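Local coordinates for protein putative glycosyl hydrolase (Parabacteroides distasonis, PDB 4QHZ) that is a putative glycosyl hydrolase of the 3-keto-disaccharide hydrolase family that binds magnesium and probably acts on sugar substrates, at residues D49-F54 / I241-L246; N95-H100 / I170-P175; N166-I171 / V191-V196; H186-V191 / Q199-I204. All blocks are in the same frame, centred on the assembly; numbering follows the deposited sequence.

Contact 1: residues D49-F54 / I241-L246; sequences DAIVLF and IWIREL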
# COMPACT_ATOMS: atom_id res chain seq x y z
N ASP C 49 -28.78 3.75 -1.83
CA ASP C 49 -28.24 2.48 -2.34
C ASP C 49 -27.75 1.54 -1.24
O ASP C 49 -27.17 0.49 -1.53
CB ASP C 49 -27.10 2.76 -3.33
CG ASP C 49 -25.85 3.31 -2.66
OD1 ASP C 49 -25.93 3.84 -1.54
OD2 ASP C 49 -24.77 3.23 -3.28
N ALA C 50 -27.96 1.90 0.02
CA ALA C 50 -27.50 1.06 1.13
C ALA C 50 -28.51 -0.02 1.47
O ALA C 50 -29.71 0.16 1.28
CB ALA C 50 -27.22 1.92 2.36
N ILE C 51 -28.01 -1.14 1.98
CA ILE C 51 -28.86 -2.15 2.59
C ILE C 51 -29.12 -1.75 4.04
O ILE C 51 -28.19 -1.56 4.80
CB ILE C 51 -28.20 -3.53 2.52
CG1 ILE C 51 -28.01 -3.95 1.06
CG2 ILE C 51 -29.04 -4.58 3.24
CD1 ILE C 51 -26.88 -4.94 0.86
N VAL C 52 -30.39 -1.60 4.40
CA VAL C 52 -30.76 -1.26 5.77
C VAL C 52 -30.79 -2.52 6.62
O VAL C 52 -31.69 -3.34 6.48
CB VAL C 52 -32.14 -0.55 5.84
CG1 VAL C 52 -32.51 -0.24 7.29
CG2 VAL C 52 -32.13 0.73 5.02
N LEU C 53 -29.81 -2.67 7.51
CA LEU C 53 -29.74 -3.85 8.37
C LEU C 53 -30.59 -3.68 9.64
O LEU C 53 -31.09 -4.66 10.20
CB LEU C 53 -28.29 -4.15 8.74
CG LEU C 53 -27.38 -4.54 7.57
CD1 LEU C 53 -25.94 -4.67 8.03
CD2 LEU C 53 -27.84 -5.82 6.90
N PHE C 54 -30.75 -2.44 10.09
CA PHE C 54 -31.69 -2.13 11.16
C PHE C 54 -32.01 -0.65 11.17
O PHE C 54 -31.10 0.19 11.16
CB PHE C 54 -31.13 -2.52 12.53
CG PHE C 54 -32.11 -2.32 13.65
CD1 PHE C 54 -33.11 -3.25 13.87
CD2 PHE C 54 -32.05 -1.20 14.46
CE1 PHE C 54 -34.03 -3.07 14.89
CE2 PHE C 54 -32.97 -1.01 15.48
CZ PHE C 54 -33.96 -1.96 15.70
N ILE C 241 -28.26 0.71 11.70
CA ILE C 241 -27.24 -0.09 11.05
C ILE C 241 -27.53 -0.17 9.56
O ILE C 241 -28.61 -0.62 9.15
CB ILE C 241 -27.19 -1.51 11.63
CG1 ILE C 241 -27.17 -1.45 13.17
CG2 ILE C 241 -25.97 -2.25 11.10
CD1 ILE C 241 -27.08 -2.79 13.85
N TRP C 242 -26.58 0.28 8.75
CA TRP C 242 -26.67 0.09 7.31
C TRP C 242 -25.32 -0.25 6.71
O TRP C 242 -24.28 -0.00 7.31
CB TRP C 242 -27.29 1.31 6.61
CG TRP C 242 -26.67 2.64 6.90
CD1 TRP C 242 -27.08 3.55 7.83
CD2 TRP C 242 -25.56 3.25 6.22
NE1 TRP C 242 -26.29 4.67 7.79
CE2 TRP C 242 -25.36 4.52 6.80
CE3 TRP C 242 -24.73 2.85 5.17
CZ2 TRP C 242 -24.33 5.37 6.39
CZ3 TRP C 242 -23.72 3.70 4.75
CH2 TRP C 242 -23.53 4.95 5.36
N ILE C 243 -25.36 -0.82 5.52
CA ILE C 243 -24.17 -1.29 4.84
C ILE C 243 -24.35 -1.04 3.35
O ILE C 243 -25.44 -1.23 2.81
CB ILE C 243 -23.91 -2.77 5.14
CG1 ILE C 243 -22.57 -3.23 4.58
CG2 ILE C 243 -25.04 -3.65 4.59
CD1 ILE C 243 -22.08 -4.53 5.19
N ARG C 244 -23.29 -0.59 2.69
CA ARG C 244 -23.33 -0.49 1.23
C ARG C 244 -22.06 -1.09 0.66
O ARG C 244 -20.97 -0.90 1.18
CB ARG C 244 -23.55 0.95 0.76
CG ARG C 244 -22.67 2.00 1.39
CD ARG C 244 -23.19 3.40 1.08
NE ARG C 244 -23.21 3.68 -0.36
CZ ARG C 244 -22.14 3.97 -1.10
NH1 ARG C 244 -20.92 4.01 -0.56
NH2 ARG C 244 -22.28 4.21 -2.39
N GLU C 245 -22.25 -1.87 -0.40
CA GLU C 245 -21.17 -2.63 -0.98
C GLU C 245 -20.31 -1.68 -1.80
O GLU C 245 -20.84 -0.79 -2.44
CB GLU C 245 -21.72 -3.77 -1.82
CG GLU C 245 -22.65 -4.69 -1.04
CD GLU C 245 -22.99 -5.97 -1.77
OE1 GLU C 245 -22.08 -6.80 -1.97
OE2 GLU C 245 -24.16 -6.14 -2.14
N LEU C 246 -19.00 -1.85 -1.72
CA LEU C 246 -18.06 -1.09 -2.52
C LEU C 246 -17.44 -2.00 -3.59
O LEU C 246 -17.64 -3.22 -3.58
CB LEU C 246 -16.98 -0.49 -1.63
CG LEU C 246 -17.47 0.46 -0.53
CD1 LEU C 246 -16.38 0.75 0.49
CD2 LEU C 246 -18.00 1.74 -1.14
OXT LEU C 246 -16.73 -1.55 -4.49
O HOH W 1 -24.99 -1.61 -1.21
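The carboxylate of Asp49 meets the Arg244 guanidinium at its edge, not over a face, with the two planes turned 37° apart. Arg244 grips it side-on: NE gives a nearly straight bond to OD1 (3.0 Å), in the plane of the guanidinium, and NH2 reaches the syn lone pair of OD2 at 2.8 Å, tilted somewhat from that plane. The other flat group, the Trp242 indole, receives the Ala50 methyl obliquely (CB to CE3 3.9 Å); its NE1 is hydrogen-bonded to Phe44 O, and its ring lies almost parallel to that of His100. A bend at chi3 of Arg244 (-61°), the torsion that places NE, turns the chain toward Asp49.

Behind these groups the strands pair antiparallel, Ile51 N to Ile243 O at 2.7 Å and Ile243 N back to Ile51 O. At Leu53 and Phe54 the register slips in a classic beta bulge, where Ile241 O accepts from both backbone N atoms. Beside the bulge, Leu53 packs CD1 against Ile243 CG2 (3.7 Å) and CB against Ile241 CG2 (3.8 Å). A water also bridges Asp49 O and Glu245 N.

An alanine at Arg244 would probably leave the Asp49 carboxylate without its counter-charge and Gln98 OE1 without the NH1 donor that ties in the next strand. The chemistry is thus divided: hydrophobic side chains and backbone bonds join the strand 51-54 to the sheet, while a bidentate ion pair fastens the chain just before it.

Contact 2: residues N95-H100 / I170-P175; sequences NDFQMH and IIYTAP
Phe97 and Tyr172 make the tight part of this contact, neighbours on one face of an antiparallel pair. Their planes are 29° apart and slid so far that the rings barely overlap: Phe97 CE2 comes to 3.4 Å from Tyr172 CD2, while Tyr172 CB stands over the Phe97 face, 3.9 Å from the ring centroid. The first torsion of Phe97 (chi1 58°) sets CG between its own N and carbonyl carbon, turned toward the Tyr172 strand. Asn95 O touches the Tyr172 ring at its edge, in plane, 3.3 Å from CD2. On the same face Met99, a selenomethionine, meets Ile170 less closely, CB to CB at 4.1 Å. Leu123 packs against both rings, and Tyr172 OH is hydrogen-bonded to Gln124 OE1.

Toward Asn95 and Asp96 the strand gives way to loop, and the contact becomes more exposed and polar. Here Asp96 OD1 takes the Ala174 N-H in a nearly straight bond of 2.7 Å, while OD2 forms a salt bridge with Arg184 of the third subunit. An alanine at Asp96 would probably leave Ala174 N without this acceptor and the Arg184 of that neighbouring subunit without its carboxylate mate.

The chemistry thus changes along the pair, from an aromatic and aliphatic layer facing the strand 119-123 to a carboxylate that closes the strand end with one oxygen and joins the tetramer with the other.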
# COMPACT_ATOMS: atom_id res chain seq x y z
N ASN C 95 -18.17 -8.54 0.84
CA ASN C 95 -16.74 -8.43 0.57
C ASN C 95 -16.21 -7.05 0.94
O ASN C 95 -15.87 -6.84 2.10
CB ASN C 95 -16.46 -8.78 -0.88
CG ASN C 95 -16.60 -10.27 -1.14
OD1 ASN C 95 -15.93 -11.08 -0.50
ND2 ASN C 95 -17.48 -10.62 -2.05
N ASP C 96 -16.14 -6.12 -0.02
CA ASP C 96 -15.76 -4.75 0.28
C ASP C 96 -17.02 -3.99 0.63
O ASP C 96 -18.05 -4.15 -0.03
CB ASP C 96 -15.09 -4.06 -0.90
CG ASP C 96 -13.90 -4.81 -1.44
OD1 ASP C 96 -13.16 -5.45 -0.66
OD2 ASP C 96 -13.69 -4.76 -2.66
N PHE C 97 -16.96 -3.16 1.67
CA PHE C 97 -18.14 -2.41 2.06
C PHE C 97 -17.82 -1.20 2.93
O PHE C 97 -16.76 -1.10 3.53
CB PHE C 97 -19.14 -3.32 2.81
CG PHE C 97 -18.57 -3.98 4.03
CD1 PHE C 97 -18.58 -3.33 5.25
CD2 PHE C 97 -18.05 -5.26 3.96
CE1 PHE C 97 -18.06 -3.95 6.38
CE2 PHE C 97 -17.54 -5.88 5.08
CZ PHE C 97 -17.54 -5.22 6.29
N GLN C 98 -18.81 -0.32 2.99
CA GLN C 98 -18.87 0.75 3.96
C GLN C 98 -20.05 0.44 4.86
O GLN C 98 -21.10 0.01 4.39
CB GLN C 98 -19.06 2.07 3.25
CG GLN C 98 -19.59 3.17 4.12
CD GLN C 98 -19.90 4.43 3.34
OE1 GLN C 98 -20.10 4.41 2.12
NE2 GLN C 98 -19.95 5.53 4.05
N MSE C 99 -19.88 0.68 6.16
CA MSE C 99 -20.86 0.30 7.17
C MSE C 99 -21.07 1.37 8.20
O MSE C 99 -20.13 2.07 8.57
CB MSE C 99 -20.25 -0.87 7.92
CG MSE C 99 -21.22 -1.98 8.17
SE MSE C 99 -20.40 -3.11 9.56
CE MSE C 99 -21.88 -2.81 10.83
N HIS C 100 -22.31 1.48 8.70
CA HIS C 100 -22.64 2.40 9.78
C HIS C 100 -23.34 1.62 10.89
O HIS C 100 -24.17 0.76 10.61
CB HIS C 100 -23.54 3.51 9.26
CG HIS C 100 -23.82 4.59 10.26
ND1 HIS C 100 -23.07 5.75 10.35
CD2 HIS C 100 -24.79 4.70 11.21
CE1 HIS C 100 -23.55 6.51 11.32
NE2 HIS C 100 -24.59 5.90 11.85
N ILE C 170 -17.40 2.62 9.23
CA ILE C 170 -16.38 1.62 8.95
C ILE C 170 -16.24 1.43 7.44
O ILE C 170 -17.25 1.26 6.75
CB ILE C 170 -16.74 0.28 9.61
CG1 ILE C 170 -16.71 0.41 11.13
CG2 ILE C 170 -15.81 -0.83 9.13
CD1 ILE C 170 -17.32 -0.77 11.88
N ILE C 171 -15.01 1.51 6.95
CA ILE C 171 -14.73 1.27 5.54
C ILE C 171 -13.78 0.08 5.48
O ILE C 171 -12.71 0.12 6.08
CB ILE C 171 -14.09 2.49 4.86
CG1 ILE C 171 -14.95 3.74 5.09
CG2 ILE C 171 -13.92 2.22 3.36
CD1 ILE C 171 -14.30 5.03 4.61
N TYR C 172 -14.19 -0.96 4.75
CA TYR C 172 -13.50 -2.24 4.76
C TYR C 172 -13.19 -2.74 3.35
O TYR C 172 -14.05 -2.73 2.47
CB TYR C 172 -14.37 -3.28 5.47
CG TYR C 172 -13.78 -4.66 5.51
CD1 TYR C 172 -12.79 -5.00 6.43
CD2 TYR C 172 -14.22 -5.65 4.64
CE1 TYR C 172 -12.26 -6.28 6.49
CE2 TYR C 172 -13.69 -6.93 4.67
CZ TYR C 172 -12.72 -7.24 5.59
OH TYR C 172 -12.20 -8.51 5.63
N THR C 173 -11.95 -3.17 3.17
CA THR C 173 -11.49 -3.81 1.96
C THR C 173 -11.16 -5.26 2.31
O THR C 173 -10.34 -5.52 3.19
CB THR C 173 -10.26 -3.10 1.39
OG1 THR C 173 -10.56 -1.71 1.20
CG2 THR C 173 -9.84 -3.71 0.06
N ALA C 174 -11.80 -6.19 1.61
CA ALA C 174 -11.63 -7.62 1.87
C ALA C 174 -10.28 -8.10 1.36
O ALA C 174 -9.70 -7.50 0.46
CB ALA C 174 -12.74 -8.42 1.21
N PRO C 175 -9.75 -9.19 1.96
CA PRO C 175 -8.49 -9.73 1.50
C PRO C 175 -8.68 -10.57 0.25
O PRO C 175 -9.82 -10.89 -0.09
CB PRO C 175 -8.08 -10.65 2.65
CG PRO C 175 -9.37 -11.14 3.20
CD PRO C 175 -10.33 -9.99 3.06

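Contact 3: residues N166-I171 / V191-V196; sequences NVYDII and VIQNGV. With EDO (1,2-ethanediol), chain H.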
# COMPACT_ATOMS: atom_id res chain seq x y z
N ASN C 166 -22.75 5.87 20.66
CA ASN C 166 -21.43 5.86 20.02
C ASN C 166 -21.58 5.45 18.57
O ASN C 166 -22.14 4.40 18.28
CB ASN C 166 -20.49 4.92 20.76
CG ASN C 166 -20.10 5.45 22.11
OD1 ASN C 166 -19.23 6.32 22.22
ND2 ASN C 166 -20.76 4.97 23.16
N VAL C 167 -21.08 6.29 17.68
CA VAL C 167 -21.31 6.14 16.25
C VAL C 167 -20.08 5.57 15.58
O VAL C 167 -19.01 6.16 15.66
CB VAL C 167 -21.66 7.50 15.62
CG1 VAL C 167 -21.88 7.36 14.12
CG2 VAL C 167 -22.89 8.10 16.28
N TYR C 168 -20.23 4.43 14.91
CA TYR C 168 -19.16 3.86 14.10
C TYR C 168 -19.46 4.06 12.62
O TYR C 168 -20.57 3.79 12.16
CB TYR C 168 -18.99 2.36 14.36
CG TYR C 168 -18.14 1.92 15.54
CD1 TYR C 168 -17.45 2.82 16.35
CD2 TYR C 168 -18.00 0.56 15.82
CE1 TYR C 168 -16.67 2.37 17.41
CE2 TYR C 168 -17.23 0.11 16.86
CZ TYR C 168 -16.55 1.01 17.66
OH TYR C 168 -15.79 0.53 18.71
N ASP C 169 -18.45 4.53 11.89
CA ASP C 169 -18.43 4.45 10.44
C ASP C 169 -17.20 3.65 10.06
O ASP C 169 -16.09 3.94 10.52
CB ASP C 169 -18.42 5.84 9.81
CG ASP C 169 -19.79 6.51 9.87
OD1 ASP C 169 -20.72 5.99 9.22
OD2 ASP C 169 -19.95 7.51 10.61
N ILE C 170 -17.40 2.62 9.23
CA ILE C 170 -16.38 1.62 8.95
C ILE C 170 -16.24 1.43 7.44
O ILE C 170 -17.25 1.26 6.75
CB ILE C 170 -16.74 0.28 9.61
CG1 ILE C 170 -16.71 0.41 11.13
CG2 ILE C 170 -15.81 -0.83 9.13
CD1 ILE C 170 -17.32 -0.77 11.88
N ILE C 171 -15.01 1.51 6.95
CA ILE C 171 -14.73 1.27 5.54
C ILE C 171 -13.78 0.08 5.48
O ILE C 171 -12.71 0.12 6.08
CB ILE C 171 -14.09 2.49 4.86
CG1 ILE C 171 -14.95 3.74 5.09
CG2 ILE C 171 -13.92 2.22 3.36
CD1 ILE C 171 -14.30 5.03 4.61
N VAL C 191 -11.79 2.93 10.71
CA VAL C 191 -12.84 3.01 11.71
C VAL C 191 -12.90 4.41 12.29
O VAL C 191 -11.88 4.95 12.72
CB VAL C 191 -12.60 2.00 12.86
CG1 VAL C 191 -13.69 2.12 13.92
CG2 VAL C 191 -12.56 0.57 12.33
N ILE C 192 -14.09 5.00 12.28
CA ILE C 192 -14.32 6.34 12.79
C ILE C 192 -15.38 6.25 13.88
O ILE C 192 -16.46 5.74 13.64
CB ILE C 192 -14.80 7.30 11.68
CG1 ILE C 192 -13.87 7.22 10.46
CG2 ILE C 192 -14.86 8.74 12.19
CD1 ILE C 192 -14.38 7.99 9.25
N GLN C 193 -15.05 6.73 15.09
CA GLN C 193 -15.98 6.71 16.21
C GLN C 193 -16.34 8.12 16.65
O GLN C 193 -15.46 8.90 17.04
CB GLN C 193 -15.42 5.93 17.41
CG GLN C 193 -16.41 5.89 18.57
CD GLN C 193 -15.89 5.15 19.79
OE1 GLN C 193 -14.86 4.49 19.75
NE2 GLN C 193 -16.63 5.27 20.89
N ASN C 194 -17.62 8.43 16.60
CA ASN C 194 -18.11 9.77 16.94
C ASN C 194 -17.31 10.85 16.21
O ASN C 194 -16.94 11.87 16.80
CB ASN C 194 -18.08 9.98 18.45
CG ASN C 194 -18.91 8.95 19.19
OD1 ASN C 194 -20.03 8.64 18.78
ND2 ASN C 194 -18.37 8.40 20.27
N GLY C 195 -17.06 10.60 14.93
CA GLY C 195 -16.33 11.53 14.08
C GLY C 195 -14.81 11.50 14.22
O GLY C 195 -14.12 12.19 13.47
N VAL C 196 -14.29 10.71 15.16
CA VAL C 196 -12.85 10.61 15.40
C VAL C 196 -12.27 9.34 14.78
O VAL C 196 -12.76 8.24 15.04
CB VAL C 196 -12.55 10.62 16.91
CG1 VAL C 196 -11.05 10.58 17.16
CG2 VAL C 196 -13.16 11.86 17.57
C1 EDO H . -18.13 10.44 9.90
O1 EDO H . -18.19 9.41 10.88
C2 EDO H . -19.02 10.06 8.73
O2 EDO H . -18.77 10.94 7.63
O HOH W 2 -18.19 8.28 13.47
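Strands 166-171 and 191-193 run antiparallel with axes 4.8 Å apart, bonded through Asp169 and Ile192 in both directions, and the second strand ends in a type I' turn from Gln193 to Val196. At the turn three amide side chains gather. Asn166 OD1 accepts from Asn194 ND2 at 3.0 Å and from Gln193 NE2 at 3.1 Å, the two donors reaching it from opposite faces of its plane; Arg160 N is a further donor. Gln193 reaches there fully stretched, CG anti to the backbone N (chi1 -179°). Asn194 also takes the Val167 N-H on its side-chain OD1 (2.8 Å), from well above the amide plane, while its backbone N returns a bond to Val167 O; its ND2 has Ala158 O as a second acceptor.

The Tyr168 ring turns an edge to Gln193, whose CG lies in its plane 3.7 Å from CE1. Tyr168 OH is hydrogen-bonded to the backbone O of Gln130, a residue of the magnesium site; the Tyr168 side chain itself lies about 9 Å from the ion. On the other face, Asp169 OD2 accepts from an ethanediol hydroxyl, O1, at 2.6 Å; this molecule, most likely a crystallisation additive, also binds Asp169 of the second subunit, and Asp169 OD1 is bonded to His100 ND1.

Buried amides thus pair with one another and with the Val167 backbone beside the turn, and the bonds gripping Asn166 OD1 are likely to fix its amide's rotation.

Contact 4: residues H186-V191 / Q199-I204; sequences HPTVTV and QNHTTI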
# COMPACT_ATOMS: atom_id res chain seq x y z
N HIS C 186 -3.86 -8.47 2.31
CA HIS C 186 -4.49 -8.45 3.61
C HIS C 186 -5.72 -7.56 3.58
O HIS C 186 -5.82 -6.69 2.72
CB HIS C 186 -3.52 -7.95 4.67
CG HIS C 186 -2.42 -8.91 4.96
ND1 HIS C 186 -2.38 -9.66 6.12
CD2 HIS C 186 -1.34 -9.28 4.24
CE1 HIS C 186 -1.31 -10.44 6.10
NE2 HIS C 186 -0.66 -10.22 4.98
N PRO C 187 -6.66 -7.78 4.51
CA PRO C 187 -7.77 -6.85 4.59
C PRO C 187 -7.30 -5.53 5.17
O PRO C 187 -6.33 -5.50 5.92
CB PRO C 187 -8.75 -7.53 5.56
CG PRO C 187 -8.14 -8.85 5.92
CD PRO C 187 -6.68 -8.76 5.60
N THR C 188 -7.98 -4.45 4.80
CA THR C 188 -7.72 -3.15 5.41
C THR C 188 -9.02 -2.57 5.93
O THR C 188 -10.10 -2.87 5.40
CB THR C 188 -7.03 -2.18 4.44
OG1 THR C 188 -7.88 -1.95 3.31
CG2 THR C 188 -5.69 -2.74 3.97
N VAL C 189 -8.93 -1.73 6.95
CA VAL C 189 -10.11 -1.15 7.57
C VAL C 189 -9.83 0.26 8.12
O VAL C 189 -8.78 0.51 8.69
CB VAL C 189 -10.66 -2.08 8.68
CG1 VAL C 189 -9.66 -2.22 9.82
CG2 VAL C 189 -12.01 -1.58 9.18
N THR C 190 -10.78 1.16 7.89
CA THR C 190 -10.80 2.45 8.54
C THR C 190 -12.00 2.47 9.47
O THR C 190 -13.09 2.05 9.09
CB THR C 190 -10.85 3.60 7.51
OG1 THR C 190 -9.57 3.70 6.86
CG2 THR C 190 -11.17 4.94 8.16
N VAL C 191 -11.79 2.93 10.71
CA VAL C 191 -12.84 3.01 11.71
C VAL C 191 -12.90 4.41 12.29
O VAL C 191 -11.88 4.95 12.72
CB VAL C 191 -12.60 2.00 12.86
CG1 VAL C 191 -13.69 2.12 13.92
CG2 VAL C 191 -12.56 0.57 12.33
N GLN C 199 -9.02 3.90 13.52
CA GLN C 199 -8.18 3.07 12.68
C GLN C 199 -8.07 3.77 11.34
O GLN C 199 -9.07 3.98 10.66
CB GLN C 199 -8.76 1.67 12.50
CG GLN C 199 -8.93 0.89 13.79
CD GLN C 199 -7.62 0.47 14.43
OE1 GLN C 199 -6.57 0.44 13.78
NE2 GLN C 199 -7.68 0.11 15.71
N ASN C 200 -6.84 4.12 10.96
CA ASN C 200 -6.59 4.81 9.71
C ASN C 200 -5.98 3.88 8.65
O ASN C 200 -4.77 3.73 8.57
CB ASN C 200 -5.67 6.01 9.96
CG ASN C 200 -5.48 6.87 8.73
OD1 ASN C 200 -5.98 6.56 7.65
ND2 ASN C 200 -4.74 7.97 8.89
N HIS C 201 -6.84 3.27 7.84
CA HIS C 201 -6.42 2.31 6.83
C HIS C 201 -5.47 1.28 7.44
O HIS C 201 -4.34 1.08 6.97
CB HIS C 201 -5.76 3.02 5.64
CG HIS C 201 -5.66 2.16 4.42
ND1 HIS C 201 -6.75 1.87 3.62
CD2 HIS C 201 -4.60 1.55 3.84
CE1 HIS C 201 -6.37 1.09 2.63
NE2 HIS C 201 -5.07 0.88 2.73
N THR C 202 -5.96 0.60 8.48
CA THR C 202 -5.19 -0.37 9.23
C THR C 202 -5.20 -1.71 8.53
O THR C 202 -6.24 -2.18 8.08
CB THR C 202 -5.77 -0.53 10.64
OG1 THR C 202 -5.69 0.73 11.32
CG2 THR C 202 -5.01 -1.57 11.44
N THR C 203 -4.03 -2.33 8.42
CA THR C 203 -3.92 -3.66 7.84
C THR C 203 -4.28 -4.70 8.89
O THR C 203 -3.77 -4.66 10.01
CB THR C 203 -2.50 -3.92 7.31
OG1 THR C 203 -2.22 -3.00 6.24
CG2 THR C 203 -2.36 -5.34 6.78
N ILE C 204 -5.16 -5.62 8.52
CA ILE C 204 -5.56 -6.70 9.40
C ILE C 204 -4.63 -7.89 9.14
O ILE C 204 -4.39 -8.25 7.99
CB ILE C 204 -7.04 -7.06 9.19
CG1 ILE C 204 -7.92 -5.88 9.60
CG2 ILE C 204 -7.42 -8.31 9.98
CD1 ILE C 204 -9.40 -6.04 9.30
O HOH W 3 -8.13 5.99 6.28
O HOH W 4 -9.70 2.30 4.31
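First torsions bring Thr188 and His201 together: Thr188 OG1 lies between the backbone N and carbonyl carbon (chi1 61°), 3.5 Å from His201 CE1, and His201 CG is anti to its N (chi1 -163°), which puts it on the side of Thr188; chi2 (75°) then turns a ring face to the threonine. Thr188 CB sits over that face, 4.0 Å from the imidazole centroid and offset toward the rim. His201 has positive phi, and its N-H turns to Thr190 OG1 (2.9 Å); a water links that hydroxyl to His201 ND1, and a second water links it to Asn200 OD1.

On the opposite face of the sheet, Val191 and Gln199 run alongside each other, Gln199 CG 3.9 Å from Val191 CG2. Gln199 bends at chi2, and Thr202 OG1 donates to Gln199 OE1 at 2.6 Å, on a lone pair of the amide oxygen. Farther along, Pro187 and Ile204 cross at about a right angle (CG to CB 3.9 Å), and Ile204 CD1 rests on Val189 CG1. His186 ND1 closes the end with a bond to Ile204 O at 3.1 Å.

The His201 ring also stacks on His201 of the second subunit. This is an antiparallel beta hairpin interrupted by a beta bulge between Val189 and Val191, consistent with the concanavalin-like fold to which this family is assigned.

Following the chain from the N terminus, the strand 51-54 comes first, but contact 1 closes only when the last strand, 237-245, returns beside it, so the other three contacts all fall within that long loop. Contact 2 pairs 97-104 with 165-177, enclosing the chain that carries strands 119-123 and 127-131 of the other sheet. Contact 3 then closes the hairpin between 165-177 and 185-193, sharing Ile170 and Ile171 with contact 2. Contact 4 adds 196-203, crossing contact 3 along the chain and sharing Val191. Strand 97-104 also pairs with 237-245, and this pairing links contact 1 to the other three within one antiparallel sheet.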